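Local coordinates for protein autoinducer 2 sensor kinase/phosphatase luxQ (Vibrio cholerae, PDB 3C38) that senses autoinducer 2 through LuxP in quorum sensing, switching from histidine kinase to phosphatase when the signal is present, with this chain forming its periplasmic domain, at residues Q107-N110 with K111-R114; T127-G131 with K132-I136; L223-S227 with V228-L232. One frame throughout, in Å; residues are numbered along the deposited sequence.

Interaction 1: residues Q107-N110 with K111-R114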
# COMPACT_ATOMS: atom_id res chain seq x y z
N GLN A 107 11.09 -12.21 -10.06
CA GLN A 107 10.60 -13.54 -9.69
C GLN A 107 9.72 -13.53 -8.45
O GLN A 107 8.81 -14.35 -8.32
CB GLN A 107 11.77 -14.49 -9.46
CG GLN A 107 12.91 -14.31 -10.44
CD GLN A 107 13.75 -13.08 -10.13
OE1 GLN A 107 14.39 -13.00 -9.08
NE2 GLN A 107 13.75 -12.11 -11.05
N GLU A 108 10.00 -12.61 -7.52
CA GLU A 108 9.19 -12.51 -6.31
C GLU A 108 7.82 -11.97 -6.68
O GLU A 108 6.81 -12.29 -6.06
CB GLU A 108 9.87 -11.59 -5.29
CG GLU A 108 11.13 -12.16 -4.65
CD GLU A 108 10.89 -13.53 -4.03
OE1 GLU A 108 9.84 -13.72 -3.39
OE2 GLU A 108 11.77 -14.41 -4.18
N LEU A 109 7.80 -11.14 -7.72
CA LEU A 109 6.57 -10.54 -8.21
C LEU A 109 5.66 -11.68 -8.70
O LEU A 109 4.45 -11.64 -8.50
CB LEU A 109 6.89 -9.58 -9.35
CG LEU A 109 6.08 -8.28 -9.42
CD1 LEU A 109 6.23 -7.52 -8.12
CD2 LEU A 109 6.57 -7.44 -10.58
N ASN A 110 6.26 -12.70 -9.31
CA ASN A 110 5.52 -13.85 -9.82
C ASN A 110 4.88 -14.62 -8.69
O ASN A 110 3.77 -15.14 -8.81
CB ASN A 110 6.46 -14.79 -10.58
CG ASN A 110 6.55 -14.46 -12.05
OD1 ASN A 110 5.63 -14.75 -12.82
ND2 ASN A 110 7.66 -13.85 -12.46
N LYS A 111 5.59 -14.68 -7.57
CA LYS A 111 5.10 -15.39 -6.40
C LYS A 111 3.89 -14.68 -5.78
O LYS A 111 3.04 -15.31 -5.15
CB LYS A 111 6.23 -15.51 -5.38
CG LYS A 111 7.53 -16.04 -5.98
CD LYS A 111 8.55 -16.36 -4.88
CE LYS A 111 9.71 -17.19 -5.39
NZ LYS A 111 10.56 -17.66 -4.25
N LEU A 112 3.83 -13.36 -5.97
CA LEU A 112 2.73 -12.55 -5.44
C LEU A 112 1.45 -12.85 -6.19
O LEU A 112 0.36 -12.78 -5.62
CB LEU A 112 3.07 -11.06 -5.56
CG LEU A 112 4.23 -10.57 -4.70
CD1 LEU A 112 4.44 -9.08 -4.91
CD2 LEU A 112 3.94 -10.86 -3.23
N ILE A 113 1.58 -13.19 -7.47
CA ILE A 113 0.44 -13.52 -8.32
C ILE A 113 -0.43 -14.53 -7.59
O ILE A 113 -1.64 -14.37 -7.48
CB ILE A 113 0.89 -14.19 -9.64
CG1 ILE A 113 1.96 -13.34 -10.32
CG2 ILE A 113 -0.30 -14.40 -10.54
CD1 ILE A 113 1.48 -12.01 -10.80
N ARG A 114 0.20 -15.58 -7.10
CA ARG A 114 -0.50 -16.63 -6.38
C ARG A 114 -1.02 -16.15 -5.04
O ARG A 114 -2.18 -16.40 -4.68
CB ARG A 114 0.45 -17.81 -6.14
CG ARG A 114 0.87 -18.53 -7.40
CD ARG A 114 -0.29 -19.32 -7.98
NE ARG A 114 0.09 -20.02 -9.20
CZ ARG A 114 -0.34 -21.23 -9.52
NH1 ARG A 114 -1.17 -21.87 -8.71
NH2 ARG A 114 0.06 -21.80 -10.65
O HOH W 1 10.16 -15.60 -1.79

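Interaction 2: residues T127-G131 with K132-I136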
# COMPACT_ATOMS: atom_id res chain seq x y z
N THR A 127 7.49 -9.41 0.85
CA THR A 127 8.40 -10.01 -0.10
C THR A 127 9.84 -9.70 0.23
O THR A 127 10.15 -8.64 0.79
CB THR A 127 8.11 -9.51 -1.53
OG1 THR A 127 8.86 -10.29 -2.47
CG2 THR A 127 8.54 -8.06 -1.68
N PRO A 128 10.76 -10.63 -0.09
CA PRO A 128 12.18 -10.40 0.19
C PRO A 128 12.67 -9.34 -0.78
O PRO A 128 12.27 -9.32 -1.94
CB PRO A 128 12.81 -11.76 -0.11
CG PRO A 128 11.70 -12.72 0.23
CD PRO A 128 10.51 -12.05 -0.40
N SER A 129 13.51 -8.45 -0.29
CA SER A 129 14.04 -7.39 -1.13
C SER A 129 15.55 -7.55 -1.11
O SER A 129 16.05 -8.64 -0.83
CB SER A 129 13.64 -6.02 -0.58
OG SER A 129 13.97 -4.99 -1.49
N GLU A 130 16.28 -6.48 -1.40
CA GLU A 130 17.74 -6.54 -1.37
C GLU A 130 18.16 -6.31 0.08
O GLU A 130 19.30 -5.95 0.37
CB GLU A 130 18.34 -5.46 -2.28
CG GLU A 130 17.94 -4.04 -1.92
CD GLU A 130 18.55 -3.00 -2.84
OE1 GLU A 130 18.30 -3.07 -4.07
OE2 GLU A 130 19.28 -2.12 -2.35
N GLY A 131 17.21 -6.53 0.97
CA GLY A 131 17.46 -6.37 2.39
C GLY A 131 16.29 -6.90 3.19
O GLY A 131 15.74 -7.97 2.88
N LYS A 132 15.91 -6.15 4.21
CA LYS A 132 14.79 -6.54 5.05
C LYS A 132 13.56 -6.82 4.18
O LYS A 132 13.47 -6.34 3.05
CB LYS A 132 14.48 -5.41 6.04
CG LYS A 132 14.11 -4.08 5.39
CD LYS A 132 13.69 -3.06 6.45
CE LYS A 132 13.01 -1.84 5.85
NZ LYS A 132 12.42 -0.93 6.89
N SER A 133 12.63 -7.61 4.71
CA SER A 133 11.43 -7.94 3.95
C SER A 133 10.56 -6.70 3.80
O SER A 133 10.35 -5.94 4.74
CB SER A 133 10.65 -9.05 4.66
OG SER A 133 10.09 -8.58 5.87
N VAL A 134 10.05 -6.51 2.58
CA VAL A 134 9.19 -5.39 2.25
C VAL A 134 7.72 -5.76 2.44
O VAL A 134 7.26 -6.79 1.94
CB VAL A 134 9.43 -4.96 0.79
CG1 VAL A 134 8.34 -4.02 0.33
CG2 VAL A 134 10.80 -4.30 0.67
N HIS A 135 6.98 -4.92 3.17
CA HIS A 135 5.55 -5.14 3.40
C HIS A 135 4.74 -4.37 2.35
O HIS A 135 4.93 -3.17 2.13
CB HIS A 135 5.20 -4.72 4.82
CG HIS A 135 5.83 -5.58 5.87
ND1 HIS A 135 5.19 -6.68 6.42
CD2 HIS A 135 7.08 -5.58 6.40
CE1 HIS A 135 6.02 -7.31 7.23
NE2 HIS A 135 7.17 -6.66 7.24
N ILE A 136 3.82 -5.08 1.69
CA ILE A 136 3.04 -4.50 0.61
C ILE A 136 1.56 -4.81 0.70
O ILE A 136 1.17 -5.92 1.06
CB ILE A 136 3.51 -5.05 -0.74
CG1 ILE A 136 5.03 -4.98 -0.82
CG2 ILE A 136 2.85 -4.28 -1.88
CD1 ILE A 136 5.60 -5.65 -2.06

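Interaction 3: residues L223-S227 with V228-L232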
# COMPACT_ATOMS: atom_id res chain seq x y z
N LEU A 223 -4.01 -1.99 12.50
CA LEU A 223 -4.84 -1.75 11.32
C LEU A 223 -5.54 -2.99 10.77
O LEU A 223 -4.97 -4.08 10.67
CB LEU A 223 -3.99 -1.13 10.20
CG LEU A 223 -3.28 0.20 10.52
CD1 LEU A 223 -2.40 0.63 9.35
CD2 LEU A 223 -4.32 1.26 10.86
N GLU A 224 -6.80 -2.80 10.38
CA GLU A 224 -7.55 -3.89 9.76
C GLU A 224 -7.46 -3.63 8.26
O GLU A 224 -7.46 -2.49 7.81
CB GLU A 224 -9.02 -3.87 10.19
CG GLU A 224 -9.25 -4.03 11.67
CD GLU A 224 -10.72 -4.26 12.00
OE1 GLU A 224 -11.59 -3.67 11.33
OE2 GLU A 224 -10.99 -5.03 12.95
N VAL A 225 -7.35 -4.71 7.49
CA VAL A 225 -7.32 -4.62 6.04
C VAL A 225 -8.53 -5.46 5.62
O VAL A 225 -8.59 -6.65 5.91
CB VAL A 225 -6.03 -5.23 5.46
CG1 VAL A 225 -6.17 -5.44 3.95
CG2 VAL A 225 -4.86 -4.32 5.74
N GLU A 226 -9.50 -4.83 4.96
CA GLU A 226 -10.71 -5.54 4.55
C GLU A 226 -11.38 -6.06 5.83
O GLU A 226 -11.76 -7.23 5.90
CB GLU A 226 -10.37 -6.73 3.64
CG GLU A 226 -9.71 -6.39 2.29
CD GLU A 226 -10.61 -5.56 1.38
OE1 GLU A 226 -11.77 -5.29 1.74
OE2 GLU A 226 -10.14 -5.18 0.29
N SER A 227 -11.49 -5.19 6.83
CA SER A 227 -12.09 -5.54 8.11
C SER A 227 -11.44 -6.75 8.79
O SER A 227 -12.02 -7.33 9.70
CB SER A 227 -13.59 -5.79 7.94
OG SER A 227 -14.27 -4.60 7.58
N VAL A 228 -10.24 -7.11 8.35
CA VAL A 228 -9.52 -8.25 8.91
C VAL A 228 -8.30 -7.77 9.71
O VAL A 228 -7.52 -6.94 9.24
CB VAL A 228 -9.03 -9.20 7.80
CG1 VAL A 228 -8.33 -10.41 8.41
CG2 VAL A 228 -10.22 -9.64 6.94
N PRO A 229 -8.10 -8.31 10.93
CA PRO A 229 -6.98 -7.92 11.79
C PRO A 229 -5.62 -8.19 11.16
O PRO A 229 -5.42 -9.23 10.55
CB PRO A 229 -7.18 -8.77 13.05
CG PRO A 229 -8.66 -9.09 13.04
CD PRO A 229 -8.91 -9.36 11.57
N THR A 230 -4.69 -7.25 11.31
CA THR A 230 -3.35 -7.43 10.76
C THR A 230 -2.33 -7.15 11.86
O THR A 230 -2.70 -6.73 12.96
CB THR A 230 -3.06 -6.47 9.61
OG1 THR A 230 -2.83 -5.15 10.15
CG2 THR A 230 -4.23 -6.44 8.64
N TYR A 231 -1.06 -7.36 11.53
CA TYR A 231 0.04 -7.12 12.45
C TYR A 231 0.64 -5.70 12.28
O TYR A 231 1.65 -5.37 12.91
CB TYR A 231 1.12 -8.17 12.22
CG TYR A 231 1.65 -8.21 10.80
CD1 TYR A 231 2.49 -7.21 10.33
CD2 TYR A 231 1.30 -9.25 9.93
CE1 TYR A 231 2.98 -7.24 9.01
CE2 TYR A 231 1.77 -9.29 8.62
CZ TYR A 231 2.61 -8.29 8.16
OH TYR A 231 3.08 -8.32 6.87
N LEU A 232 0.03 -4.89 11.43
CA LEU A 232 0.50 -3.52 11.20
C LEU A 232 0.03 -2.68 12.38
O LEU A 232 -1.17 -2.50 12.58
CB LEU A 232 -0.10 -2.96 9.92
CG LEU A 232 0.20 -3.70 8.62
CD1 LEU A 232 -0.63 -3.08 7.48
CD2 LEU A 232 1.70 -3.64 8.30

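Interaction 1: residues Q107-N110 with K111-R114
The carbonyl oxygen of Leu109 is shared by two backbone donors, both weakly held: Leu112 N at 3.1 Å, three residues on, and Ile113 N at 3.4 Å, four residues on. The preceding carbonyl, Glu108 O, also accepts from Leu112 N at 3.2 Å. Three- and four-residue steps thus mix along this part of helix 106-115. On the outward side, Glu108 and Lys111 form a salt bridge one turn apart. The glutamate folds back at its second torsion (chi2 -54°), while the lysine runs extended beyond CG; the two chains cross obliquely, with Lys111 CD 3.3 Å from Glu108 OE1. At the lysine's tip the salt bridge is long and weak, 3.5 Å from Lys111 NZ to Glu108 OE2. A water reinforces it, donating to Glu108 OE1 and accepting from Lys111 NZ at 3.2 Å. The buried side is apolar: Leu109 CD1 meets Leu112 CD1 at 4.0 Å, and Leu109 and Ile113 both pack on Phe85 of strand 83-88, while Leu112 touches Val125. Arg114 turns to Asp90 for its salt bridge. Charged outside and apolar inside, the segment is an amphipathic helix laid against an antiparallel sheet, an alpha/beta packing found in Cache-type sensor domains.

Interaction 2: residues T127-G131 with K132-I136
The carbonyl groups of Thr127 and Val134 are the flat groups of this contact, and each takes the other residue's N-H in its own plane. Thr127 N reaches Val134 O at 2.8 Å, and Val134 N reaches Thr127 O at 2.8 Å, both N-H...O angles being 159°. This is an antiparallel hydrogen-bonded pair, the last before the chain loops through residues 128-133 in a beta hairpin joining strands 123-127 and 134-143. Thr127 O is also approached by Ser133 CA in a CA-H...O contact of 3.5 Å. The side chains of Thr127 and Val134 share one face of the hairpin. There Thr127 places OG1 opposite its backbone N (chi1 -170°), which leaves CG2 to meet Ile136 CD1 at 3.8 Å; Ile104 covers both residues. His135 lies on the other face, where its ring meets that of Tyr231 with the planes at about 70°. Asn162 OD1 accepts from His135 N. In the loop, Ser129 directs its CB toward the strand that follows. Its hydroxyl is bonded to Tyr102 O, while its carbon side rests on the neighbouring valine: Ser129 CB lies 3.5 Å from Val134 CG2.

Interaction 3: residues L223-S227 with V228-L232
Backbone bonds join Val225 to Val228 in both directions. Val225 N gives a good bond to Val228 O at 2.8 Å, whereas Val228 N comes to Val225 O at 3.0 Å from above the carbonyl plane, 67° out of it, and so does not meet a lone pair. Farther along, Leu223 N binds Leu232 O at 2.9 Å. A CA-H...O contact adds to the pairing, Glu224 CA lying 3.1 Å from Val228 O.

The topology is a tight beta hairpin linking strands 216-225 and 228-239 through a type I' turn, in which Glu226 and Ser227 both take positive phi angles.

Among the side-chain bonds, the hydroxyl of Thr230 is central. With OG1 set between the backbone N and the carbonyl carbon (chi1 75°), it accepts from Leu232 N at 3.1 Å, an ST turn that spans the corner of the chain at Tyr231. The same hydroxyl faces Leu223 O, although the modelled separation there is too short to be trusted in detail. Glu226 reaches beyond the hairpin, its OE2 accepting from Trp122 N.

Apolar contacts lie alongside. Val225 and Thr230 cross at about a right angle, CG2 of Val225 touching CG2 of Thr230 at 3.6 Å. Leu223 CD1 lies 4.3 Å from Leu232 CB, and Phe33 of helix 22-47 packs on both Leu223 and Val225.

In the fold
The three contacts follow one another along the chain and meet in space through interaction 2. Interaction 1 lies about 13 Å from it, centre to centre, and touches it where Glu108 CB packs against Thr127 OG1 at 3.3 Å, so helix 106-115 borders the hairpin of the five-stranded sheet. Interaction 3, about 19 Å from interaction 2 between centres, belongs to the four-stranded sheet; a probable hydrogen bond of 2.7 Å between His135 ND1 and Tyr231 OH connects the hairpin of the five-stranded sheet with the corner at Tyr231. Interactions 1 and 3 do not touch, their nearest atoms being about 10 Å apart. The kinase and phosphatase parts of LuxQ lie outside this periplasmic chain.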